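Local atomic coordinates of reticulocyte binding protein (Streptococcus agalactiae COH1, PDB entry 3FAW), a protein that is a cell-wall-linked streptococcal pullulanase, which probably hydrolyses alpha-1,6 glucosidic linkages in pullulan and related branched glucans. Residues V38-A43 against A53-L58; L67-V72 against S110-N115. All coordinates share one frame; numbering follows the deposited sequence.

Contact 1 of 2, residues V38-A43 against A53-L58; sequences VQLKDA and ASFTTL
L40 lays its CD1 methyl over one face of the F55 ring, 4.0 Å from the ring centroid, a CH-pi contact. CG of L40 stands anti to its backbone N (chi1 -175°), and chi2 of 65° then turns CD1 to the ring. The same methyl lies 3.6 Å from A53 CB, so that it touches both A53 and F55 on one face of the hairpin. From the opposite face of the ring comes L58 CD2, displaced toward the rim, while A53 O sits at the ring edge, in plane. V38 adds CG1 obliquely, 3.6 Å from F55 CD1.

L40 and F55 form a non-hydrogen-bonded antiparallel pair, and beyond them the register slips by one residue: K41 and D42 both face S54, a classic beta bulge. S54 O takes a firm bond from K41 N at 2.8 Å and a weak one from D42 N, and S54 N returns a bond to D42 O. On the face carrying D42 and S54, opposite L40 and F55, D42 OD1 lies 3.4 Å from S54 CB, while its polar partner is Q44 NE2. K41 folds its aliphatic chain across the F55-T56 peptide, CD 3.6 Å from F55 O.

Just beyond the paired residues, T56 bonds Q39 with both its backbone and its side chain. T56 N reaches Q39 O at 3.0 Å, and T56 OG1, set between the backbone N and the carbonyl carbon (chi1 50°), accepts from Q39 N while also bonding Q37 O.

The two segments are the open ends of the hairpin 40-47/50-55. Strand 50-55 pairs onward with 93-98, strand 40-47 with 114-120, and the L40, A43, A53 and F55 side packs against I109, Y111, V116, L94 and I96.

Contact 2 of 2, residues L67-V72 against S110-N115; sequences LKELKV and SYNGNN
E69 sets its CG methylene over the centre of the Y111 ring, 3.8 Å from the centroid and 14° off the ring normal, so a CH-pi contact is made by the aliphatic part of an acidic side chain. CB follows, 3.5 Å from Y111 CE1. With CG anti to the backbone N (chi1 -176°), the chain then bends at chi2 (62°), carrying CD beside the backbone of N112. There OE2 accepts N112 N at 3.1 Å, met on the anti side of the carboxylate and out of its plane. The N112 side chain crosses that of E69 at about a right angle. E69, just before strand 71-73, thus bonds the turn of hairpin 108-111/114-120.

L70 approaches the same tyrosine with CD1, 3.9 Å from Y111 CD1, its side chain also crossing the other at about a right angle. L70 is buried, touching I82, L94, I96 and I109.

K71 and S110 make a hydrogen-bonded antiparallel pair. S110 N gives to K71 O at 3.0 Å, and K71 N gives to S110 O at 3.2 Å. S110 OG also donates to K71 O, from above the carbonyl plane, so one oxygen is gripped by two donors of the same residue.

After this bridge the chain reverses through a type I' turn from Y111 to N114, with N112 and G113 at its corners: the two-residue loop of a tight beta hairpin, a standard connection between adjacent antiparallel strands.

In the fold
The modelled chain starts at Q37 and runs straight into contact 1, which closes the chain excursion formed by hairpin 40-47/50-55 at its open end. Only after this does helix 64-69 lead into strand 71-73, and contact 2 closes a longer excursion through strands 79-88 and 93-98, returning along 108-111. The two closures therefore follow in series, neither enclosing the other. Their centres lie about 10 Å apart, and they meet directly: N114 ND2 bonds L40 O, and the rings of F55 and Y111 pack edge-to-face. Both belong to one mixed sheet, in which strand 114-120 pairs with 40-47, tying the two hairpins together.

Contact 1 of 2, residues V38-A43 against A53-L58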
loop_
_atom_site.group_PDB
_atom_site.type_symbol
_atom_site.label_atom_id
_atom_site.label_comp_id
_atom_site.label_asym_id
_atom_site.label_seq_id
_atom_site.Cartn_x
_atom_site.Cartn_y
_atom_site.Cartn_z
ATOM N N VAL A 38 -8.081 45.339 17.038
ATOM C CA VAL A 38 -9.009 44.210 17.089
ATOM C C VAL A 38 -9.855 44.176 15.815
ATOM O O VAL A 38 -10.620 45.107 15.551
ATOM C CB VAL A 38 -9.932 44.299 18.324
ATOM C CG1 VAL A 38 -10.949 43.161 18.327
ATOM C CG2 VAL A 38 -9.106 44.286 19.606
ATOM N N GLN A 39 -9.696 43.110 15.028
ATOM C CA GLN A 39 -10.443 42.933 13.779
ATOM C C GLN A 39 -10.861 41.474 13.574
ATOM O O GLN A 39 -10.078 40.557 13.822
ATOM C CB GLN A 39 -9.606 43.394 12.582
ATOM C CG GLN A 39 -9.202 44.865 12.623
ATOM C CD GLN A 39 -8.418 45.299 11.395
ATOM O OE1 GLN A 39 -8.064 44.483 10.543
ATOM N NE2 GLN A 39 -8.143 46.594 11.303
ATOM N N LEU A 40 -12.094 41.282 13.110
ATOM C CA LEU A 40 -12.653 39.956 12.826
ATOM C C LEU A 40 -12.021 39.352 11.563
ATOM O O LEU A 40 -11.916 40.029 10.537
ATOM C CB LEU A 40 -14.174 40.073 12.655
ATOM C CG LEU A 40 -15.024 38.815 12.452
ATOM C CD1 LEU A 40 -14.993 37.913 13.685
ATOM C CD2 LEU A 40 -16.459 39.218 12.118
ATOM N N LYS A 41 -11.611 38.085 11.647
ATOM C CA LYS A 41 -10.933 37.392 10.543
ATOM C C LYS A 41 -11.846 36.372 9.852
ATOM O O LYS A 41 -11.999 36.386 8.628
ATOM C CB LYS A 41 -9.681 36.673 11.056
ATOM C CG LYS A 41 -8.577 37.597 11.543
ATOM C CD LYS A 41 -7.401 36.811 12.131
ATOM C CE LYS A 41 -6.485 36.239 11.058
ATOM N NZ LYS A 41 -5.632 37.286 10.420
ATOM N N ASP A 42 -12.428 35.480 10.648
ATOM C CA ASP A 42 -13.312 34.436 10.135
ATOM C C ASP A 42 -14.200 33.889 11.254
ATOM O O ASP A 42 -14.120 34.339 12.400
ATOM C CB ASP A 42 -12.492 33.313 9.488
ATOM C CG ASP A 42 -11.465 32.713 10.435
ATOM O OD1 ASP A 42 -11.855 31.925 11.325
ATOM O OD2 ASP A 42 -10.262 33.024 10.281
ATOM N N ALA A 43 -15.051 32.927 10.912
ATOM C CA ALA A 43 -15.962 32.329 11.880
ATOM C C ALA A 43 -16.443 30.956 11.425
ATOM O O ALA A 43 -16.588 30.703 10.224
ATOM C CB ALA A 43 -17.148 33.246 12.121
ATOM N N ALA A 53 -15.544 32.763 16.492
ATOM C CA ALA A 53 -15.074 33.831 15.610
ATOM C C ALA A 53 -13.614 34.132 15.908
ATOM O O ALA A 53 -13.260 34.428 17.054
ATOM C CB ALA A 53 -15.912 35.089 15.805
ATOM N N SER A 54 -12.772 34.066 14.881
ATOM C CA SER A 54 -11.344 34.324 15.044
ATOM C C SER A 54 -11.026 35.800 14.809
ATOM O O SER A 54 -11.526 36.413 13.862
ATOM C CB SER A 54 -10.530 33.452 14.093
ATOM O OG SER A 54 -9.149 33.579 14.365
ATOM N N PHE A 55 -10.194 36.361 15.681
ATOM C CA PHE A 55 -9.786 37.761 15.594
ATOM C C PHE A 55 -8.272 37.867 15.429
ATOM O O PHE A 55 -7.540 36.912 15.697
ATOM C CB PHE A 55 -10.222 38.519 16.855
ATOM C CG PHE A 55 -11.694 38.839 16.898
ATOM C CD1 PHE A 55 -12.140 40.142 16.713
ATOM C CD2 PHE A 55 -12.633 37.836 17.117
ATOM C CE1 PHE A 55 -13.501 40.442 16.750
ATOM C CE2 PHE A 55 -13.992 38.127 17.152
ATOM C CZ PHE A 55 -14.428 39.430 16.968
ATOM N N THR A 56 -7.813 39.030 14.974
ATOM C CA THR A 56 -6.383 39.349 14.967
ATOM C C THR A 56 -5.841 39.277 16.398
ATOM O O THR A 56 -4.794 38.677 16.647
ATOM C CB THR A 56 -6.118 40.761 14.399
ATOM O OG1 THR A 56 -6.965 41.712 15.060
ATOM C CG2 THR A 56 -6.383 40.802 12.896
ATOM N N THR A 57 -6.571 39.892 17.327
ATOM C CA THR A 57 -6.243 39.838 18.753
ATOM C C THR A 57 -7.442 40.257 19.610
ATOM O O THR A 57 -8.315 40.998 19.146
ATOM C CB THR A 57 -5.036 40.743 19.096
ATOM O OG1 THR A 57 -4.846 40.776 20.517
ATOM C CG2 THR A 57 -5.252 42.162 18.578
ATOM N N LEU A 58 -7.476 39.775 20.855
ATOM C CA LEU A 58 -8.495 40.186 21.833
ATOM C C LEU A 58 -7.914 40.993 23.009
ATOM O O LEU A 58 -8.636 41.305 23.957
ATOM C CB LEU A 58 -9.258 38.963 22.358
ATOM C CG LEU A 58 -10.115 38.215 21.332
ATOM C CD1 LEU A 58 -10.670 36.930 21.927
ATOM C CD2 LEU A 58 -11.245 39.092 20.813
#

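Contact 2 of 2, residues L67-V72 against S110-N115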
loop_
_atom_site.group_PDB
_atom_site.type_symbol
_atom_site.label_atom_id
_atom_site.label_comp_id
_atom_site.label_asym_id
_atom_site.label_seq_id
_atom_site.Cartn_x
_atom_site.Cartn_y
_atom_site.Cartn_z
ATOM N N LEU A 67 -19.545 43.349 23.216
ATOM C CA LEU A 67 -20.991 43.080 23.069
ATOM C C LEU A 67 -21.885 44.331 22.942
ATOM O O LEU A 67 -23.076 44.196 22.644
ATOM C CB LEU A 67 -21.525 42.492 24.404
ATOM C CG LEU A 67 -21.631 41.007 24.711
ATOM C CD1 LEU A 67 -21.887 40.813 26.202
ATOM C CD2 LEU A 67 -22.736 40.366 23.890
ATOM N N LYS A 68 -21.330 45.534 23.050
ATOM C CA LYS A 68 -21.432 46.572 21.959
ATOM C C LYS A 68 -21.352 46.286 20.455
ATOM O O LYS A 68 -22.383 46.292 19.772
ATOM C CB LYS A 68 -20.608 47.826 22.341
ATOM C CG LYS A 68 -20.502 48.070 23.874
ATOM C CD LYS A 68 -20.846 49.489 24.305
ATOM C CE LYS A 68 -20.422 49.752 25.754
ATOM N NZ LYS A 68 -18.975 50.101 25.864
ATOM N N GLU A 69 -20.153 46.077 19.933
ATOM C CA GLU A 69 -19.929 46.161 18.489
ATOM C C GLU A 69 -20.336 44.907 17.707
ATOM O O GLU A 69 -20.720 45.001 16.537
ATOM C CB GLU A 69 -18.458 46.486 18.234
ATOM C CG GLU A 69 -18.086 46.690 16.777
ATOM C CD GLU A 69 -18.812 47.852 16.126
ATOM O OE1 GLU A 69 -19.113 48.844 16.826
ATOM O OE2 GLU A 69 -19.073 47.771 14.907
ATOM N N LEU A 70 -20.250 43.745 18.350
ATOM C CA LEU A 70 -20.500 42.465 17.685
ATOM C C LEU A 70 -21.984 42.259 17.374
ATOM O O LEU A 70 -22.835 42.405 18.254
ATOM C CB LEU A 70 -19.993 41.317 18.561
ATOM C CG LEU A 70 -19.862 39.942 17.904
ATOM C CD1 LEU A 70 -18.677 39.911 16.943
ATOM C CD2 LEU A 70 -19.719 38.866 18.969
ATOM N N LYS A 71 -22.285 41.923 16.121
ATOM C CA LYS A 71 -23.652 41.608 15.701
ATOM C C LYS A 71 -23.684 40.390 14.779
ATOM O O LYS A 71 -22.782 40.189 13.964
ATOM C CB LYS A 71 -24.297 42.812 15.010
ATOM C CG LYS A 71 -24.616 43.956 15.960
ATOM C CD LYS A 71 -25.308 45.108 15.250
ATOM C CE LYS A 71 -25.489 46.299 16.186
ATOM N NZ LYS A 71 -26.032 47.495 15.474
ATOM N N VAL A 72 -24.733 39.585 14.927
ATOM C CA VAL A 72 -24.931 38.373 14.139
ATOM C C VAL A 72 -26.261 38.453 13.397
ATOM O O VAL A 72 -27.279 38.820 13.986
ATOM C CB VAL A 72 -24.957 37.122 15.036
ATOM C CG1 VAL A 72 -25.171 35.866 14.203
ATOM C CG2 VAL A 72 -23.674 37.020 15.850
ATOM N N SER A 110 -20.403 40.254 12.181
ATOM C CA SER A 110 -19.870 41.574 11.838
ATOM C C SER A 110 -19.279 42.307 13.036
ATOM O O SER A 110 -19.759 42.185 14.163
ATOM C CB SER A 110 -20.942 42.442 11.170
ATOM O OG SER A 110 -22.033 42.686 12.039
ATOM N N TYR A 111 -18.230 43.074 12.759
ATOM C CA TYR A 111 -17.490 43.808 13.772
ATOM C C TYR A 111 -16.666 44.893 13.082
ATOM O O TYR A 111 -15.770 44.582 12.297
ATOM C CB TYR A 111 -16.558 42.857 14.532
ATOM C CG TYR A 111 -16.001 43.435 15.809
ATOM C CD1 TYR A 111 -16.666 43.261 17.012
ATOM C CD2 TYR A 111 -14.812 44.160 15.816
ATOM C CE1 TYR A 111 -16.171 43.788 18.186
ATOM C CE2 TYR A 111 -14.305 44.695 16.995
ATOM C CZ TYR A 111 -14.992 44.504 18.179
ATOM O OH TYR A 111 -14.504 45.030 19.355
ATOM N N ASN A 112 -16.981 46.158 13.353
ATOM C CA ASN A 112 -16.177 47.289 12.860
ATOM C C ASN A 112 -15.929 47.331 11.343
ATOM O O ASN A 112 -14.836 47.703 10.907
ATOM C CB ASN A 112 -14.810 47.300 13.563
ATOM C CG ASN A 112 -14.849 47.966 14.915
ATOM O OD1 ASN A 112 -15.261 47.364 15.901
ATOM N ND2 ASN A 112 -14.388 49.214 14.975
ATOM N N GLY A 113 -16.916 46.950 10.538
ATOM C CA GLY A 113 -16.761 46.999 9.077
ATOM C C GLY A 113 -16.391 45.685 8.402
ATOM O O GLY A 113 -16.688 45.502 7.219
ATOM N N ASN A 114 -15.727 44.783 9.125
ATOM C CA ASN A 114 -15.515 43.419 8.631
ATOM C C ASN A 114 -16.796 42.612 8.773
ATOM O O ASN A 114 -17.386 42.565 9.852
ATOM C CB ASN A 114 -14.389 42.706 9.389
ATOM C CG ASN A 114 -13.008 43.157 8.953
ATOM O OD1 ASN A 114 -12.835 44.258 8.436
ATOM N ND2 ASN A 114 -12.014 42.303 9.172
ATOM N N ASN A 115 -17.224 41.993 7.675
ATOM C CA ASN A 115 -18.332 41.046 7.683
ATOM C C ASN A 115 -17.839 39.718 7.137
ATOM O O ASN A 115 -17.280 39.676 6.043
ATOM C CB ASN A 115 -19.488 41.554 6.822
ATOM C CG ASN A 115 -20.132 42.808 7.383
ATOM O OD1 ASN A 115 -19.521 43.878 7.416
ATOM N ND2 ASN A 115 -21.381 42.683 7.818
#